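Protein SSD1 (Saccharomyces cerevisiae S288C, PDB 7AM1) binds the untranslated regions of mRNAs as a translational repressor, being a non-enzymatic pseudonuclease of the RNase II family implicated in control of the G1 phase. Local coordinates at residues 527-531 against 703-707; 413-419 against 664-668; 185-189 against 711-715; 218-222 against 317-323. Residues are numbered along the deposited sequence.

Contact 1: 527-531 against 703-707; sequences SLDDE and KDCAY
A buried salt-bridge network ties the end of helix 523-529, in the RNB domain, to the long helix 689-725, close to the centre of the chain. Residues 527-529 form a weakly bonded last turn of helix; D530 (phi/psi -154/169) and E531 (-107/156) are then extended, which carries E531 toward the partner helix. Segment 703-707 is regular helix, with Y707 N bonded to K703 O at 3.0 Å, and the backbones come nearest at E531 and Y707, 5.9 Å between CA atoms. K703 is at the hub. Its chain runs t, t, t, which lays K703 CE 3.6 Å from D529 O, and chi4 p then turns the ammonium to two carboxylates. D530 is chi1 t; E531 folds m, p to bring its carboxylate alongside. The acids are themselves shared: D530 OD2 makes salt bridges to R665 and R666, and E531 OE1 to R633, which also forms a cation-pi pair with Y707. The aliphatic part of E531 packs on the helix, with E531 CG 3.6 Å from Y707 CA and near the plane of the tyrosine ring at its edge. S527 CB touches Y707 CE1 at 4.0 Å. K703 NZ donates to D530 OD1 at 2.8 Å, and more weakly to E531 OE2 at 2.9 Å and E531 OE1 at 3.0 Å.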
loop_
_atom_site.group_PDB
_atom_site.type_symbol
_atom_site.label_atom_id
_atom_site.label_comp_id
_atom_site.label_asym_id
_atom_site.label_seq_id
_atom_site.Cartn_x
_atom_site.Cartn_y
_atom_site.Cartn_z
ATOM N N SER A 527 -1.567 6.876 0.352
ATOM C CA SER A 527 -0.705 5.728 0.093
ATOM C C SER A 527 -0.773 5.269 -1.357
ATOM O O SER A 527 0.080 4.480 -1.777
ATOM C CB SER A 527 -1.047 4.564 1.041
ATOM O OG SER A 527 -2.202 3.857 0.633
ATOM N N LEU A 528 -1.769 5.719 -2.122
ATOM C CA LEU A 528 -1.735 5.506 -3.561
ATOM C C LEU A 528 -0.603 6.279 -4.224
ATOM O O LEU A 528 -0.161 5.889 -5.307
ATOM C CB LEU A 528 -3.063 5.911 -4.198
ATOM C CG LEU A 528 -4.274 5.036 -3.872
ATOM C CD1 LEU A 528 -5.555 5.720 -4.341
ATOM C CD2 LEU A 528 -4.136 3.648 -4.507
ATOM N N ASP A 529 -0.121 7.362 -3.611
ATOM C CA ASP A 529 0.945 8.130 -4.236
ATOM C C ASP A 529 2.317 7.885 -3.629
ATOM O O ASP A 529 3.310 7.902 -4.357
ATOM C CB ASP A 529 0.663 9.633 -4.165
ATOM C CG ASP A 529 1.649 10.430 -4.990
ATOM O OD1 ASP A 529 1.605 10.293 -6.233
ATOM O OD2 ASP A 529 2.477 11.162 -4.404
ATOM N N ASP A 530 2.402 7.615 -2.331
ATOM C CA ASP A 530 3.689 7.619 -1.653
ATOM C C ASP A 530 3.608 6.695 -0.450
ATOM O O ASP A 530 2.531 6.236 -0.064
ATOM C CB ASP A 530 4.055 9.056 -1.250
ATOM C CG ASP A 530 5.542 9.274 -1.084
ATOM O OD1 ASP A 530 6.339 8.381 -1.432
ATOM O OD2 ASP A 530 5.909 10.363 -0.585
ATOM N N GLU A 531 4.766 6.411 0.135
ATOM C CA GLU A 531 4.842 5.609 1.346
ATOM C C GLU A 531 5.185 6.486 2.542
ATOM O O GLU A 531 5.806 7.544 2.408
ATOM C CB GLU A 531 5.895 4.505 1.216
ATOM C CG GLU A 531 5.715 3.601 0.003
ATOM C CD GLU A 531 6.311 4.182 -1.262
ATOM O OE1 GLU A 531 5.546 4.408 -2.225
ATOM O OE2 GLU A 531 7.542 4.420 -1.295
ATOM N N LYS A 703 9.306 1.384 -6.548
ATOM C CA LYS A 703 8.496 2.128 -5.587
ATOM C C LYS A 703 7.298 1.307 -5.125
ATOM O O LYS A 703 6.982 1.272 -3.931
ATOM C CB LYS A 703 8.033 3.448 -6.202
ATOM C CG LYS A 703 7.212 4.306 -5.264
ATOM C CD LYS A 703 7.338 5.784 -5.630
ATOM C CE LYS A 703 6.645 6.663 -4.617
ATOM N NZ LYS A 703 7.317 6.562 -3.293
ATOM N N ASP A 704 6.634 0.613 -6.045
ATOM C CA ASP A 704 5.525 -0.233 -5.623
ATOM C C ASP A 704 6.024 -1.389 -4.770
ATOM O O ASP A 704 5.326 -1.821 -3.850
ATOM C CB ASP A 704 4.754 -0.716 -6.847
ATOM C CG ASP A 704 3.951 0.399 -7.492
ATOM O OD1 ASP A 704 3.693 1.413 -6.811
ATOM O OD2 ASP A 704 3.593 0.277 -8.676
ATOM N N CYS A 705 7.240 -1.870 -5.035
ATOM C CA CYS A 705 7.854 -2.870 -4.171
ATOM C C CYS A 705 8.122 -2.313 -2.776
ATOM O O CYS A 705 7.944 -3.023 -1.779
ATOM C CB CYS A 705 9.153 -3.377 -4.802
ATOM S SG CYS A 705 8.928 -4.530 -6.200
ATOM N N ALA A 706 8.580 -1.058 -2.684
ATOM C CA ALA A 706 8.820 -0.454 -1.374
ATOM C C ALA A 706 7.519 -0.307 -0.599
ATOM O O ALA A 706 7.494 -0.459 0.627
ATOM C CB ALA A 706 9.502 0.908 -1.524
ATOM N N TYR A 707 6.432 0.021 -1.298
ATOM C CA TYR A 707 5.112 0.069 -0.676
ATOM C C TYR A 707 4.702 -1.304 -0.161
ATOM O O TYR A 707 4.270 -1.451 0.988
ATOM C CB TYR A 707 4.105 0.596 -1.700
ATOM C CG TYR A 707 2.648 0.418 -1.346
ATOM C CD1 TYR A 707 2.024 1.266 -0.446
ATOM C CD2 TYR A 707 1.886 -0.578 -1.941
ATOM C CE1 TYR A 707 0.684 1.114 -0.127
ATOM C CE2 TYR A 707 0.547 -0.738 -1.630
ATOM C CZ TYR A 707 -0.050 0.114 -0.727
ATOM O OH TYR A 707 -1.380 -0.030 -0.419
#

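Contact 2: 413-419 against 664-668; sequences ARKRSSA and MRRYA
Residues 413-416 close helix 408-416, and S417, with positive phi (77/-49), turns the chain out into the extended S418 and A419. Opposite, 664-668 is irregular, with R666 extended (-127/125). The backbones meet in a single beta bridge, S418 with R666, CA atoms 4.8 Å apart, flanked by two hydrogen bonds: Y667 N to S417 O at 2.8 Å and A419 N to R665 O at 2.9 Å. S418 CA adds a CA-H...O contact to R665 O at 3.5 Å. Y667, chi1 t, leans its ring on the helix end: R414 CA sits over the ring face, 3.6 Å from the centroid, in a CH-pi contact, and A413 CB is 4.1 Å from Y667 CD1. Y667 OH bonds to D410, and the ring also stacks with H670. A419 CB meets R665 CB at 3.7 Å, while R665 and R666 both form salt bridges with D530, and R666 also with D669. The MRRYA run belongs to the RNase II signature motif, retained in this pseudonuclease's RNB domain.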
loop_
_atom_site.group_PDB
_atom_site.type_symbol
_atom_site.label_atom_id
_atom_site.label_comp_id
_atom_site.label_asym_id
_atom_site.label_seq_id
_atom_site.Cartn_x
_atom_site.Cartn_y
_atom_site.Cartn_z
ATOM N N ALA A 413 22.461 4.174 -6.834
ATOM C CA ALA A 413 21.222 4.746 -6.312
ATOM C C ALA A 413 20.066 4.523 -7.277
ATOM O O ALA A 413 18.924 4.310 -6.855
ATOM C CB ALA A 413 21.405 6.239 -6.040
ATOM N N ARG A 414 20.337 4.604 -8.580
ATOM C CA ARG A 414 19.310 4.303 -9.571
ATOM C C ARG A 414 18.856 2.853 -9.448
ATOM O O ARG A 414 17.666 2.549 -9.603
ATOM C CB ARG A 414 19.844 4.593 -10.973
ATOM C CG ARG A 414 18.837 4.405 -12.098
ATOM C CD ARG A 414 19.525 4.477 -13.454
ATOM N NE ARG A 414 20.028 5.816 -13.750
ATOM C CZ ARG A 414 19.379 6.733 -14.465
ATOM N NH1 ARG A 414 18.183 6.468 -14.975
ATOM N NH2 ARG A 414 19.934 7.920 -14.674
ATOM N N LYS A 415 19.793 1.941 -9.168
ATOM C CA LYS A 415 19.437 0.534 -9.007
ATOM C C LYS A 415 18.558 0.322 -7.778
ATOM O O LYS A 415 17.544 -0.384 -7.844
ATOM C CB LYS A 415 20.702 -0.323 -8.910
ATOM C CG LYS A 415 20.430 -1.824 -8.903
ATOM N N ARG A 416 18.940 0.912 -6.640
ATOM C CA ARG A 416 18.100 0.838 -5.448
ATOM C C ARG A 416 16.743 1.473 -5.712
ATOM O O ARG A 416 15.695 0.884 -5.418
ATOM C CB ARG A 416 18.791 1.533 -4.274
ATOM C CG ARG A 416 19.738 0.654 -3.487
ATOM C CD ARG A 416 20.050 1.230 -2.103
ATOM N NE ARG A 416 21.147 0.486 -1.494
ATOM C CZ ARG A 416 21.356 0.357 -0.189
ATOM N NH1 ARG A 416 20.551 0.938 0.691
ATOM N NH2 ARG A 416 22.391 -0.355 0.235
ATOM N N SER A 417 16.757 2.695 -6.253
ATOM C CA SER A 417 15.594 3.400 -6.782
ATOM C C SER A 417 14.714 3.993 -5.688
ATOM O O SER A 417 14.337 5.165 -5.772
ATOM C CB SER A 417 14.767 2.476 -7.682
ATOM O OG SER A 417 13.749 3.199 -8.361
ATOM N N SER A 418 14.371 3.211 -4.672
ATOM C CA SER A 418 13.557 3.727 -3.585
ATOM C C SER A 418 14.079 3.230 -2.248
ATOM O O SER A 418 14.484 2.071 -2.112
ATOM C CB SER A 418 12.085 3.325 -3.747
ATOM O OG SER A 418 11.337 3.699 -2.607
ATOM N N ALA A 419 14.049 4.114 -1.260
ATOM C CA ALA A 419 14.246 3.682 0.108
ATOM C C ALA A 419 13.033 2.878 0.559
ATOM O O ALA A 419 11.947 2.965 -0.022
ATOM C CB ALA A 419 14.467 4.882 1.025
ATOM N N MET A 664 16.055 12.284 -1.023
ATOM C CA MET A 664 16.845 11.395 -0.181
ATOM C C MET A 664 16.281 9.980 -0.121
ATOM O O MET A 664 16.978 9.080 0.359
ATOM C CB MET A 664 16.956 11.954 1.239
ATOM C CG MET A 664 17.633 13.315 1.325
ATOM S SD MET A 664 19.350 13.283 0.768
ATOM C CE MET A 664 20.176 12.639 2.217
ATOM N N ARG A 665 15.046 9.758 -0.587
ATOM C CA ARG A 665 14.443 8.432 -0.544
ATOM C C ARG A 665 13.803 7.984 -1.851
ATOM O O ARG A 665 13.412 6.814 -1.945
ATOM C CB ARG A 665 13.383 8.354 0.571
ATOM C CG ARG A 665 12.350 9.483 0.576
ATOM C CD ARG A 665 11.335 9.272 1.693
ATOM N NE ARG A 665 10.234 10.225 1.663
ATOM C CZ ARG A 665 9.124 10.073 0.943
ATOM N NH1 ARG A 665 8.963 9.011 0.160
ATOM N NH2 ARG A 665 8.174 11.000 0.996
ATOM N N ARG A 666 13.697 8.854 -2.855
ATOM C CA ARG A 666 13.125 8.511 -4.151
ATOM C C ARG A 666 14.097 8.900 -5.256
ATOM O O ARG A 666 14.517 10.060 -5.340
ATOM C CB ARG A 666 11.788 9.223 -4.371
ATOM C CG ARG A 666 10.764 8.998 -3.281
ATOM C CD ARG A 666 9.397 9.534 -3.712
ATOM N NE ARG A 666 9.436 10.974 -3.987
ATOM C CZ ARG A 666 8.587 11.874 -3.487
ATOM N NH1 ARG A 666 7.604 11.501 -2.676
ATOM N NH2 ARG A 666 8.721 13.156 -3.804
ATOM N N TYR A 667 14.447 7.939 -6.115
ATOM C CA TYR A 667 15.352 8.261 -7.209
ATOM C C TYR A 667 14.662 9.048 -8.318
ATOM O O TYR A 667 15.325 9.809 -9.027
ATOM C CB TYR A 667 15.971 7.000 -7.815
ATOM C CG TYR A 667 17.041 7.342 -8.821
ATOM C CD1 TYR A 667 18.339 7.614 -8.412
ATOM C CD2 TYR A 667 16.744 7.444 -10.174
ATOM C CE1 TYR A 667 19.318 7.953 -9.324
ATOM C CE2 TYR A 667 17.716 7.783 -11.094
ATOM C CZ TYR A 667 19.000 8.037 -10.664
ATOM O OH TYR A 667 19.967 8.372 -11.580
ATOM N N ALA A 668 13.350 8.875 -8.501
ATOM C CA ALA A 668 12.651 9.655 -9.516
ATOM C C ALA A 668 12.896 11.146 -9.313
ATOM O O ALA A 668 13.066 11.898 -10.281
ATOM C CB ALA A 668 11.153 9.353 -9.478
#

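Contact 3: 185-189 against 711-715; sequences EGQSL and EQAIH
One direct hydrogen bond joins these segments: H715 NE2 donates to G186 O at 2.7 Å, so this nitrogen carries a proton. The acceptor comes from the last turn of helix 175-186, which ends as Q187 leaves helical geometry; S188 is extended (-129/163), and L189 turns back to -72/-45. The partner, 711-715, is regular helix, with H715 N bonded to E711 O at 2.9 Å. CA atoms approach closest between L189 and H715, at 6.2 Å. Chi1 t and chi2 -88° send the imidazole out to the other chain, where Q187 C lies over one ring face, 3.4 Å from H715 NE2, and G186 O sits at the ring edge. Apolar contact centres on L189 (m, t): L189 CD2 lies 3.9 Å from H715 CB and L189 CD1 4.1 Å from I714 CG2. A water makes a second polar link, accepting from L189 N at 3.0 Å and donating to E711 OE1 at 2.9 Å; E711 is chi1 m. On the far side the chain joins the sheet edged by strands 755-760 and 903-908, through backbone hydrogen bonds of G186 with L904 and L189 with E756, while K757 bonds to E185 O and S188 O. Thus an excursion between strands 68-73 and 206-214 of the N-terminal five-stranded barrel is wedged between helix 689-725 and that antiparallel sheet, consistent with the OB-like C-terminal domain of DIS3L2-type proteins.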
loop_
_atom_site.group_PDB
_atom_site.type_symbol
_atom_site.label_atom_id
_atom_site.label_comp_id
_atom_site.label_asym_id
_atom_site.label_seq_id
_atom_site.Cartn_x
_atom_site.Cartn_y
_atom_site.Cartn_z
ATOM N N GLU A 185 -6.850 -13.671 2.107
ATOM C CA GLU A 185 -7.548 -12.678 2.916
ATOM C C GLU A 185 -6.739 -12.271 4.141
ATOM O O GLU A 185 -6.769 -11.100 4.543
ATOM C CB GLU A 185 -8.908 -13.221 3.354
ATOM C CG GLU A 185 -9.866 -13.515 2.217
ATOM C CD GLU A 185 -11.152 -14.154 2.703
ATOM O OE1 GLU A 185 -11.261 -14.411 3.918
ATOM O OE2 GLU A 185 -12.061 -14.386 1.875
ATOM N N GLY A 186 -5.993 -13.202 4.725
ATOM C CA GLY A 186 -5.377 -12.984 6.016
ATOM C C GLY A 186 -3.991 -12.374 5.985
ATOM O O GLY A 186 -3.545 -11.812 6.991
ATOM N N GLN A 187 -3.301 -12.459 4.852
ATOM C CA GLN A 187 -1.912 -12.018 4.774
ATOM C C GLN A 187 -1.766 -10.567 4.320
ATOM O O GLN A 187 -0.638 -10.098 4.136
ATOM C CB GLN A 187 -1.138 -12.964 3.854
ATOM C CG GLN A 187 -0.996 -14.352 4.484
ATOM C CD GLN A 187 -0.338 -15.367 3.578
ATOM O OE1 GLN A 187 -0.373 -15.239 2.356
ATOM N NE2 GLN A 187 0.252 -16.399 4.176
ATOM N N SER A 188 -2.868 -9.839 4.175
ATOM C CA SER A 188 -2.825 -8.411 3.900
ATOM C C SER A 188 -3.721 -7.683 4.894
ATOM O O SER A 188 -4.580 -8.280 5.549
ATOM C CB SER A 188 -3.257 -8.097 2.459
ATOM O OG SER A 188 -4.613 -8.452 2.253
ATOM N N LEU A 189 -3.512 -6.372 5.008
ATOM C CA LEU A 189 -4.252 -5.601 6.001
ATOM C C LEU A 189 -5.714 -5.446 5.602
ATOM O O LEU A 189 -6.616 -5.637 6.427
ATOM C CB LEU A 189 -3.586 -4.241 6.198
ATOM C CG LEU A 189 -2.150 -4.326 6.722
ATOM C CD1 LEU A 189 -1.468 -2.972 6.604
ATOM C CD2 LEU A 189 -2.125 -4.844 8.165
ATOM N N GLU A 711 3.923 -2.379 3.889
ATOM C CA GLU A 711 2.685 -2.936 4.428
ATOM C C GLU A 711 2.865 -4.374 4.898
ATOM O O GLU A 711 2.219 -4.793 5.865
ATOM C CB GLU A 711 1.574 -2.841 3.383
ATOM C CG GLU A 711 1.210 -1.389 3.069
ATOM C CD GLU A 711 -0.286 -1.136 2.984
ATOM O OE1 GLU A 711 -1.043 -2.091 2.702
ATOM O OE2 GLU A 711 -0.700 0.024 3.204
ATOM N N GLN A 712 3.709 -5.151 4.220
ATOM C CA GLN A 712 3.972 -6.516 4.661
ATOM C C GLN A 712 4.643 -6.525 6.026
ATOM O O GLN A 712 4.352 -7.384 6.865
ATOM C CB GLN A 712 4.831 -7.234 3.623
ATOM C CG GLN A 712 4.037 -7.683 2.404
ATOM C CD GLN A 712 4.917 -8.113 1.245
ATOM O OE1 GLN A 712 6.135 -8.237 1.380
ATOM N NE2 GLN A 712 4.302 -8.326 0.090
ATOM N N ALA A 713 5.557 -5.582 6.259
ATOM C CA ALA A 713 6.238 -5.511 7.546
ATOM C C ALA A 713 5.301 -5.003 8.638
ATOM O O ALA A 713 5.346 -5.486 9.776
ATOM C CB ALA A 713 7.479 -4.626 7.423
ATOM N N ILE A 714 4.439 -4.037 8.315
ATOM C CA ILE A 714 3.401 -3.634 9.260
ATOM C C ILE A 714 2.534 -4.830 9.626
ATOM O O ILE A 714 2.262 -5.091 10.804
ATOM C CB ILE A 714 2.543 -2.499 8.674
ATOM C CG1 ILE A 714 3.354 -1.209 8.540
ATOM C CG2 ILE A 714 1.311 -2.291 9.531
ATOM C CD1 ILE A 714 2.648 -0.145 7.712
ATOM N N HIS A 715 2.057 -5.551 8.609
ATOM C CA HIS A 715 1.168 -6.681 8.835
ATOM C C HIS A 715 1.821 -7.709 9.739
ATOM O O HIS A 715 1.177 -8.262 10.639
ATOM C CB HIS A 715 0.796 -7.304 7.488
ATOM C CG HIS A 715 -0.028 -8.548 7.594
ATOM N ND1 HIS A 715 0.534 -9.800 7.724
ATOM C CD2 HIS A 715 -1.368 -8.737 7.575
ATOM C CE1 HIS A 715 -0.426 -10.706 7.790
ATOM N NE2 HIS A 715 -1.590 -10.087 7.701
HETATM O O HOH W 1 -1.519 -4.867 3.262
#

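Contact 4: 218-222 against 317-323; sequences GQLFS and SILRDNN
G218, in a left-handed conformation (phi/psi 67/28), begins the approach to strand 221-226, which runs past the C-terminal end of helix 311-321. At Q219 (-69/145) the chain becomes extended; Q219 CA touches N323 OD1 at 3.3 Å, Q219 NE2 hydrogen-bonds to I216 O, and a water donates to Q219 OE1 at 3.2 Å and weakly accepts from N323 ND2 at 3.3 Å. L220 N then donates to N323 OD1 at 2.8 Å. Its side chain (m, t) tucks against the helix end, L220 CB 3.5 Å from R320 O, and also packs on V302 and V284 of the sheet. F221 is closest to D321, 4.7 Å between CA atoms; its CB points away from the helix, and its backbone pairs with A285 of strand 281-289. S222 points toward the helix: S222 N donates to D321 OD1 at 3.0 Å, a water bridges S222 O and D321 OD1 at 2.8 Å each, and S222 OG lies 3.4 Å from S317 OG, at most a weak hydrogen bond, with T253 also within weak bonding reach. The helix, part of cold-shock domain 2, closes in a Schellman motif with N323 (phi 73°) as C-prime, N323 N bonding to R320 O at 2.8 Å. The chemistry implies directed polar linkage of strand to helix terminus: D321 OD1 (chi1 t) takes up the amide of S222 and N323 OD1 (chi1 m) that of L220.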
loop_
_atom_site.group_PDB
_atom_site.type_symbol
_atom_site.label_atom_id
_atom_site.label_comp_id
_atom_site.label_asym_id
_atom_site.label_seq_id
_atom_site.Cartn_x
_atom_site.Cartn_y
_atom_site.Cartn_z
ATOM N N GLY A 218 15.224 -9.909 -13.733
ATOM C CA GLY A 218 15.838 -10.216 -12.456
ATOM C C GLY A 218 14.919 -10.129 -11.256
ATOM O O GLY A 218 15.390 -9.876 -10.144
ATOM N N GLN A 219 13.622 -10.357 -11.437
ATOM C CA GLN A 219 12.706 -10.343 -10.305
ATOM C C GLN A 219 12.985 -11.537 -9.399
ATOM O O GLN A 219 13.366 -12.617 -9.858
ATOM C CB GLN A 219 11.256 -10.374 -10.788
ATOM C CG GLN A 219 10.813 -9.123 -11.531
ATOM C CD GLN A 219 9.365 -9.189 -11.983
ATOM O OE1 GLN A 219 8.467 -9.505 -11.201
ATOM N NE2 GLN A 219 9.131 -8.881 -13.252
ATOM N N LEU A 220 12.818 -11.327 -8.095
ATOM C CA LEU A 220 13.077 -12.349 -7.094
ATOM C C LEU A 220 11.783 -12.705 -6.376
ATOM O O LEU A 220 10.866 -11.882 -6.268
ATOM C CB LEU A 220 14.113 -11.881 -6.064
ATOM C CG LEU A 220 15.453 -11.409 -6.627
ATOM C CD1 LEU A 220 16.300 -10.763 -5.538
ATOM C CD2 LEU A 220 16.190 -12.570 -7.274
ATOM N N PHE A 221 11.721 -13.943 -5.886
ATOM C CA PHE A 221 10.547 -14.466 -5.204
ATOM C C PHE A 221 10.987 -15.255 -3.983
ATOM O O PHE A 221 11.808 -16.168 -4.098
ATOM C CB PHE A 221 9.724 -15.376 -6.122
ATOM C CG PHE A 221 9.366 -14.745 -7.430
ATOM C CD1 PHE A 221 8.371 -13.791 -7.502
ATOM C CD2 PHE A 221 10.026 -15.112 -8.590
ATOM C CE1 PHE A 221 8.039 -13.210 -8.711
ATOM C CE2 PHE A 221 9.700 -14.532 -9.799
ATOM C CZ PHE A 221 8.705 -13.576 -9.857
ATOM N N SER A 222 10.438 -14.911 -2.828
ATOM C CA SER A 222 10.665 -15.680 -1.615
ATOM C C SER A 222 9.599 -16.763 -1.498
ATOM O O SER A 222 8.475 -16.607 -1.985
ATOM C CB SER A 222 10.628 -14.775 -0.389
ATOM O OG SER A 222 9.342 -14.200 -0.249
ATOM N N SER A 317 13.318 -11.645 4.135
ATOM C CA SER A 317 12.490 -12.269 3.107
ATOM C C SER A 317 11.539 -11.263 2.474
ATOM O O SER A 317 11.307 -11.297 1.259
ATOM C CB SER A 317 11.706 -13.434 3.710
ATOM O OG SER A 317 10.742 -13.920 2.794
ATOM N N ILE A 318 10.971 -10.365 3.282
ATOM C CA ILE A 318 10.120 -9.311 2.739
ATOM C C ILE A 318 10.913 -8.435 1.782
ATOM O O ILE A 318 10.432 -8.083 0.698
ATOM C CB ILE A 318 9.495 -8.481 3.878
ATOM C CG1 ILE A 318 8.437 -9.317 4.602
ATOM C CG2 ILE A 318 8.912 -7.165 3.331
ATOM C CD1 ILE A 318 7.966 -8.732 5.908
ATOM N N LEU A 319 12.141 -8.076 2.158
ATOM C CA LEU A 319 12.957 -7.220 1.303
ATOM C C LEU A 319 13.303 -7.918 -0.008
ATOM O O LEU A 319 13.160 -7.332 -1.089
ATOM C CB LEU A 319 14.224 -6.791 2.045
ATOM C CG LEU A 319 14.043 -5.731 3.134
ATOM C CD1 LEU A 319 15.308 -5.598 3.963
ATOM C CD2 LEU A 319 13.664 -4.385 2.530
ATOM N N ARG A 320 13.770 -9.171 0.070
ATOM C CA ARG A 320 14.161 -9.896 -1.136
ATOM C C ARG A 320 12.967 -10.151 -2.044
ATOM O O ARG A 320 13.078 -10.056 -3.272
ATOM C CB ARG A 320 14.798 -11.240 -0.790
ATOM C CG ARG A 320 15.994 -11.247 0.130
ATOM C CD ARG A 320 17.245 -10.740 -0.534
ATOM N NE ARG A 320 18.302 -10.561 0.455
ATOM C CZ ARG A 320 19.097 -11.544 0.874
ATOM N NH1 ARG A 320 18.965 -12.767 0.376
ATOM N NH2 ARG A 320 20.034 -11.309 1.779
ATOM N N ASP A 321 11.826 -10.534 -1.459
ATOM C CA ASP A 321 10.639 -10.787 -2.263
ATOM C C ASP A 321 10.233 -9.544 -3.028
ATOM O O ASP A 321 9.624 -9.640 -4.100
ATOM C CB ASP A 321 9.484 -11.252 -1.382
ATOM C CG ASP A 321 8.325 -11.803 -2.190
ATOM O OD1 ASP A 321 8.565 -12.618 -3.112
ATOM O OD2 ASP A 321 7.168 -11.440 -1.886
ATOM N N ASN A 322 10.537 -8.372 -2.482
ATOM C CA ASN A 322 10.291 -7.110 -3.157
ATOM C C ASN A 322 11.545 -6.543 -3.818
ATOM O O ASN A 322 11.617 -5.334 -4.056
ATOM C CB ASN A 322 9.674 -6.128 -2.166
ATOM C CG ASN A 322 8.260 -6.526 -1.788
ATOM O OD1 ASN A 322 7.335 -6.381 -2.586
ATOM N ND2 ASN A 322 8.091 -7.052 -0.583
ATOM N N ASN A 323 12.540 -7.390 -4.100
ATOM C CA ASN A 323 13.630 -7.065 -5.025
ATOM C C ASN A 323 14.624 -6.063 -4.453
ATOM O O ASN A 323 15.304 -5.359 -5.205
ATOM C CB ASN A 323 13.074 -6.558 -6.357
ATOM C CG ASN A 323 12.138 -7.552 -7.002
ATOM O OD1 ASN A 323 12.576 -8.595 -7.477
ATOM N ND2 ASN A 323 10.838 -7.273 -6.956
HETATM O O HOH W 2 8.537 -9.455 -8.012
HETATM O O HOH W 3 7.007 -14.877 -3.626
#

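In the fold
Helix 689-725 is the common element: it supplies one segment each to contacts 1 and 3, whose centres lie 14 Å apart, and touches the other two. Contact 2, centred 12 Å from contact 1, meets it through salt bridges from D530 OD2 to R665 NH2 (2.8 Å) and R666 NH1 (2.9 Å), with A706 CB 3.5 Å from S418 OG. Contact 4 rests on the same helix: C705 CB is 3.2 Å from N322 O, and Q712 OE1 probably hydrogen-bonds N322 ND2 at 3.0 Å. Contacts 2 and 3 stay about 10 Å apart at their nearest atoms. Bound pentaethylene glycol, probably from the crystallisation liquor, comes within about 4 Å of the Y707 side chain in contact 1 and of the S188 side chain in contact 3.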